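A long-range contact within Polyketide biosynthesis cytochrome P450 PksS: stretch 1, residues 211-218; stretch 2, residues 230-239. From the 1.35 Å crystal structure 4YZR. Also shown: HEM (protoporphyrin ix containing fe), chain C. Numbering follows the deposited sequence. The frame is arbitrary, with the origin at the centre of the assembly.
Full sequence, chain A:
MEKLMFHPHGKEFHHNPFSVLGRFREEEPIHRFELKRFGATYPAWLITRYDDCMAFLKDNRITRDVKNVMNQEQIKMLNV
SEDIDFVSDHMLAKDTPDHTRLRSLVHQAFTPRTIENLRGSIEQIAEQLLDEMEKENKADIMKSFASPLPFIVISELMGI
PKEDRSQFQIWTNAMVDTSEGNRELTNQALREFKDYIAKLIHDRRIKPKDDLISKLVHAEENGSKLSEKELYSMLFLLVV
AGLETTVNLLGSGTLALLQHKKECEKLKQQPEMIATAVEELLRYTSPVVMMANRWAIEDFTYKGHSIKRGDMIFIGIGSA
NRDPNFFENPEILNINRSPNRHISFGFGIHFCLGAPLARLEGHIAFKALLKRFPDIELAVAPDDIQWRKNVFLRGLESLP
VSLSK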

# COMPACT_ATOMS: atom_id res chain seq x y z
N ASP A 211 14.78 16.31 -7.25
CA ASP A 211 13.49 15.61 -7.04
C ASP A 211 13.56 14.30 -7.79
O ASP A 211 14.40 14.06 -8.71
CB ASP A 211 12.28 16.43 -7.62
CG ASP A 211 12.41 16.60 -9.10
OD1 ASP A 211 13.03 17.53 -9.59
OD2 ASP A 211 11.91 15.81 -9.93
N LEU A 212 12.63 13.43 -7.53
CA LEU A 212 12.67 12.10 -8.07
C LEU A 212 12.31 12.06 -9.50
O LEU A 212 12.83 11.11 -10.22
CB LEU A 212 11.77 11.20 -7.21
CG LEU A 212 11.72 9.72 -7.60
CD1 LEU A 212 13.10 9.16 -7.50
CD2 LEU A 212 10.82 9.03 -6.54
N ILE A 213 11.52 12.95 -10.10
CA ILE A 213 11.26 12.89 -11.49
C ILE A 213 12.59 13.20 -12.23
O ILE A 213 13.01 12.44 -13.16
CB ILE A 213 10.18 13.87 -11.98
CG1 ILE A 213 8.86 13.42 -11.32
CG2 ILE A 213 10.10 13.89 -13.50
CD1 ILE A 213 7.77 14.39 -11.55
N SER A 214 13.35 14.21 -11.76
CA SER A 214 14.63 14.52 -12.37
C SER A 214 15.54 13.32 -12.23
O SER A 214 16.24 12.95 -13.27
CB SER A 214 15.23 15.65 -11.59
OG SER A 214 14.55 16.90 -11.87
N LYS A 215 15.62 12.71 -11.09
CA LYS A 215 16.52 11.59 -10.87
C LYS A 215 16.13 10.40 -11.78
O LYS A 215 17.04 9.69 -12.31
CB LYS A 215 16.57 11.15 -9.45
CG LYS A 215 17.24 12.12 -8.47
CD LYS A 215 17.41 11.50 -7.04
CE LYS A 215 18.14 10.12 -7.10
NZ LYS A 215 18.77 9.41 -5.90
N LEU A 216 14.86 10.07 -12.03
CA LEU A 216 14.44 8.97 -12.90
C LEU A 216 14.76 9.28 -14.34
O LEU A 216 15.13 8.38 -15.11
CB LEU A 216 12.96 8.64 -12.73
CG LEU A 216 12.65 7.84 -11.50
CD1 LEU A 216 11.15 7.86 -11.25
CD2 LEU A 216 13.08 6.39 -11.72
N VAL A 217 14.56 10.51 -14.76
CA VAL A 217 14.85 10.95 -16.10
C VAL A 217 16.33 10.77 -16.40
O VAL A 217 16.60 10.26 -17.53
CB VAL A 217 14.41 12.38 -16.33
CG1 VAL A 217 14.99 12.96 -17.65
CG2 VAL A 217 12.93 12.45 -16.33
N HIS A 218 17.17 10.98 -15.42
CA HIS A 218 18.62 10.86 -15.66
C HIS A 218 19.24 9.55 -15.32
O HIS A 218 20.37 9.29 -15.67
CB HIS A 218 19.30 12.08 -15.10
CG HIS A 218 18.91 13.32 -15.86
ND1 HIS A 218 18.01 14.25 -15.40
CD2 HIS A 218 19.23 13.69 -17.12
CE1 HIS A 218 17.86 15.19 -16.32
NE2 HIS A 218 18.56 14.85 -17.39
CHA HEM C . 4.92 -3.31 -4.27
CHB HEM C . 2.67 -2.88 -0.01
CHC HEM C . 4.02 1.78 0.21
CHD HEM C . 6.10 1.35 -4.09
C1A HEM C . 4.17 -3.60 -3.15
C2A HEM C . 3.60 -4.90 -2.76
C3A HEM C . 2.95 -4.74 -1.63
C4A HEM C . 3.15 -3.36 -1.19
CMA HEM C . 2.12 -5.74 -0.93
CAA HEM C . 3.64 -6.16 -3.63
CBA HEM C . 2.49 -6.26 -4.52
CGA HEM C . 2.38 -7.55 -5.44
O1A HEM C . 1.26 -7.62 -6.06
O2A HEM C . 3.31 -8.27 -5.38
C1B HEM C . 2.83 -1.57 0.42
C2B HEM C . 2.40 -1.03 1.67
C3B HEM C . 2.76 0.28 1.77
C4B HEM C . 3.45 0.57 0.52
CMB HEM C . 1.69 -1.84 2.64
CAB HEM C . 2.55 1.27 2.81
CBB HEM C . 2.30 0.93 4.02
C1C HEM C . 4.75 2.12 -0.90
C2C HEM C . 5.32 3.36 -1.24
C3C HEM C . 5.93 3.24 -2.49
C4C HEM C . 5.67 1.91 -2.92
CMC HEM C . 5.37 4.50 -0.26
CAC HEM C . 6.66 4.25 -3.25
CBC HEM C . 6.46 5.51 -3.15
C1D HEM C . 5.96 0.06 -4.55
C2D HEM C . 6.41 -0.40 -5.84
C3D HEM C . 6.09 -1.73 -5.87
C4D HEM C . 5.45 -2.08 -4.59
CMD HEM C . 7.17 0.39 -6.88
CAD HEM C . 6.37 -2.72 -6.97
CBD HEM C . 7.69 -3.41 -6.81
CGD HEM C . 8.10 -4.36 -7.97
O1D HEM C . 7.19 -4.73 -8.72
O2D HEM C . 9.30 -4.71 -7.98
NA HEM C . 3.94 -2.75 -2.12
NB HEM C . 3.52 -0.57 -0.23
NC HEM C . 4.99 1.24 -1.92
ND HEM C . 5.37 -0.93 -3.81
FE HEM C . 4.52 -0.77 -2.01
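Stretch 2 230-239: ELYSMLFLLV

Stretch 2 is helical throughout, from Glu230 to Val239, and is part of a longer helix that begins before it and continues after it. It packs against the short helix of stretch 1, residues 212 to 218. The two run in roughly opposite directions, with an angle of 143° between their N-to-C directions. Their axes approach to 10.9 Å. That spacing leaves room for a layer of apolar side chains, most of them branched, between the backbones. The CA atoms of Ile213 and Leu235 are 7.6 Å apart, and those of Leu216 and Leu231 are 7.4 Å apart. As stretch 1 advances, its partners therefore move back along stretch 2. No hydrogen bond crosses the interface. The contact is apolar and buries 329 Å², both sides summed.

Asp211 does not reach stretch 2. It is the N-cap of the stretch 1 helix. Asp211 OD2 accepts from Ser214 N at 2.8 Å, and more weakly from Ile213 N at 2.9 Å. Asp211 OD1 accepts from Ser214 OG at 2.8 Å. The carboxylate thus occupies backbone NH groups that have no partner in the first turn.

Leu212 points toward stretch 2. Its CD2 lies 4.2 Å from CD1 of Leu238, near the C-terminal end of the stretch. Ile213 leaves its backbone sideways, yet its CG1 comes within 3.9 Å of Leu235 CD2. Leu235 also starts sideways, but the end of its side chain comes nearer to stretch 1. Its rotamer is m for chi1 and t for chi2.

Ser214 and Lys215 make no contact with stretch 2. Lys215 is exposed and touches a crystal neighbour.

Leu216 is the centre of the contact. It points toward stretch 2 and has 75 Å² covered by it, the largest share of any residue here. Its side chain sits as a knob among Leu231, Met234, Leu235 and Leu238. These four are spaced by three or four residues, about one helical turn, so they line one side of the helix. Leu216 CD1 approaches Leu235 CD2 to 3.6 Å, Leu238 CD1 to 4.1 Å and Met234 CG to 4.3 Å. Leu216 CB lies 3.9 Å from Leu231 CD2. Leu231 CD2 is also 3.9 Å from the backbone atom Leu216 O.

Val217 leaves sideways and closes the contact. Its CG2 is 4.1 Å from Leu231 CD1. Leu231, like Leu235, has an m, t rotamer and brings its end closer to stretch 1 than its CA-to-CB direction suggests. His218 is exposed and out of reach. Its ND1 donates to Ser214 O at 3.1 Å, within its own helix.

Stretch 2 also meets the heme. Leu238 O lies 3.5 Å from HEM CBC, and Leu237 CD2 lies 3.7 Å from HEM CMD. Leu238 thus touches both stretch 1 and the cofactor; Leu238 CD2 is also 3.9 Å from HEM CMD. Leu237 does not touch stretch 1.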

# COMPACT_ATOMS: atom_id res chain seq x y z
N GLU A 230 7.92 4.39 -20.17
CA GLU A 230 8.38 3.70 -18.95
C GLU A 230 8.39 4.72 -17.79
O GLU A 230 8.04 4.34 -16.65
CB GLU A 230 9.75 3.09 -19.12
CG GLU A 230 9.70 1.89 -20.02
CD GLU A 230 10.99 1.25 -20.35
OE1 GLU A 230 11.00 -0.03 -20.51
OE2 GLU A 230 12.01 1.96 -20.35
N LEU A 231 8.73 5.97 -18.03
CA LEU A 231 8.64 7.00 -17.00
C LEU A 231 7.20 7.21 -16.60
O LEU A 231 6.92 7.32 -15.36
CB LEU A 231 9.24 8.28 -17.51
CG LEU A 231 10.71 8.32 -17.65
CD1 LEU A 231 11.20 9.46 -18.56
CD2 LEU A 231 11.47 8.37 -16.33
N TYR A 232 6.27 7.31 -17.52
CA TYR A 232 4.87 7.47 -17.14
C TYR A 232 4.46 6.31 -16.24
O TYR A 232 3.79 6.52 -15.23
CB TYR A 232 3.94 7.47 -18.35
CG TYR A 232 4.24 8.57 -19.36
CD1 TYR A 232 4.94 9.73 -19.03
CD2 TYR A 232 3.81 8.45 -20.67
CE1 TYR A 232 5.18 10.77 -20.00
CE2 TYR A 232 4.07 9.47 -21.58
CZ TYR A 232 4.73 10.57 -21.22
OH TYR A 232 5.00 11.52 -22.16
N SER A 233 4.75 5.09 -16.65
CA SER A 233 4.34 3.92 -15.88
C SER A 233 4.94 3.90 -14.49
O SER A 233 4.25 3.58 -13.47
CB SER A 233 4.74 2.57 -16.59
OG SER A 233 4.04 2.45 -17.78
N MET A 234 6.23 4.24 -14.38
CA MET A 234 6.94 4.19 -13.16
C MET A 234 6.39 5.26 -12.21
O MET A 234 6.16 5.00 -11.03
CB MET A 234 8.41 4.32 -13.35
CG MET A 234 9.24 4.05 -12.11
SD MET A 234 9.39 2.39 -11.64
CE MET A 234 10.55 1.76 -12.85
N LEU A 235 6.24 6.48 -12.71
CA LEU A 235 5.77 7.58 -11.84
C LEU A 235 4.33 7.33 -11.44
O LEU A 235 3.94 7.61 -10.29
CB LEU A 235 5.91 8.88 -12.58
CG LEU A 235 7.37 9.30 -12.68
CD1 LEU A 235 7.41 10.51 -13.62
CD2 LEU A 235 7.97 9.63 -11.36
N PHE A 236 3.51 6.77 -12.32
CA PHE A 236 2.16 6.37 -11.99
C PHE A 236 2.16 5.40 -10.79
O PHE A 236 1.49 5.61 -9.77
CB PHE A 236 1.44 5.76 -13.16
CG PHE A 236 0.08 5.18 -12.83
CD1 PHE A 236 -1.00 5.99 -12.56
CD2 PHE A 236 -0.05 3.80 -12.73
CE1 PHE A 236 -2.23 5.42 -12.21
CE2 PHE A 236 -1.31 3.25 -12.40
CZ PHE A 236 -2.33 4.07 -12.11
N LEU A 237 2.97 4.35 -10.92
CA LEU A 237 2.99 3.34 -9.87
C LEU A 237 3.45 3.91 -8.53
O LEU A 237 2.92 3.68 -7.47
CB LEU A 237 3.93 2.20 -10.30
CG LEU A 237 4.06 1.08 -9.24
CD1 LEU A 237 2.72 0.49 -8.80
CD2 LEU A 237 5.07 0.13 -9.94
N LEU A 238 4.53 4.73 -8.57
CA LEU A 238 5.07 5.30 -7.35
C LEU A 238 4.10 6.26 -6.63
O LEU A 238 3.92 6.28 -5.42
CB LEU A 238 6.35 6.05 -7.62
CG LEU A 238 7.53 5.17 -8.05
CD1 LEU A 238 8.69 6.00 -8.56
CD2 LEU A 238 8.03 4.24 -6.97
N VAL A 239 3.44 7.12 -7.46
CA VAL A 239 2.48 8.01 -6.90
C VAL A 239 1.29 7.22 -6.33
O VAL A 239 0.92 7.56 -5.17
CB VAL A 239 1.99 9.02 -7.95
CG1 VAL A 239 0.76 9.78 -7.48
CG2 VAL A 239 3.10 9.96 -8.30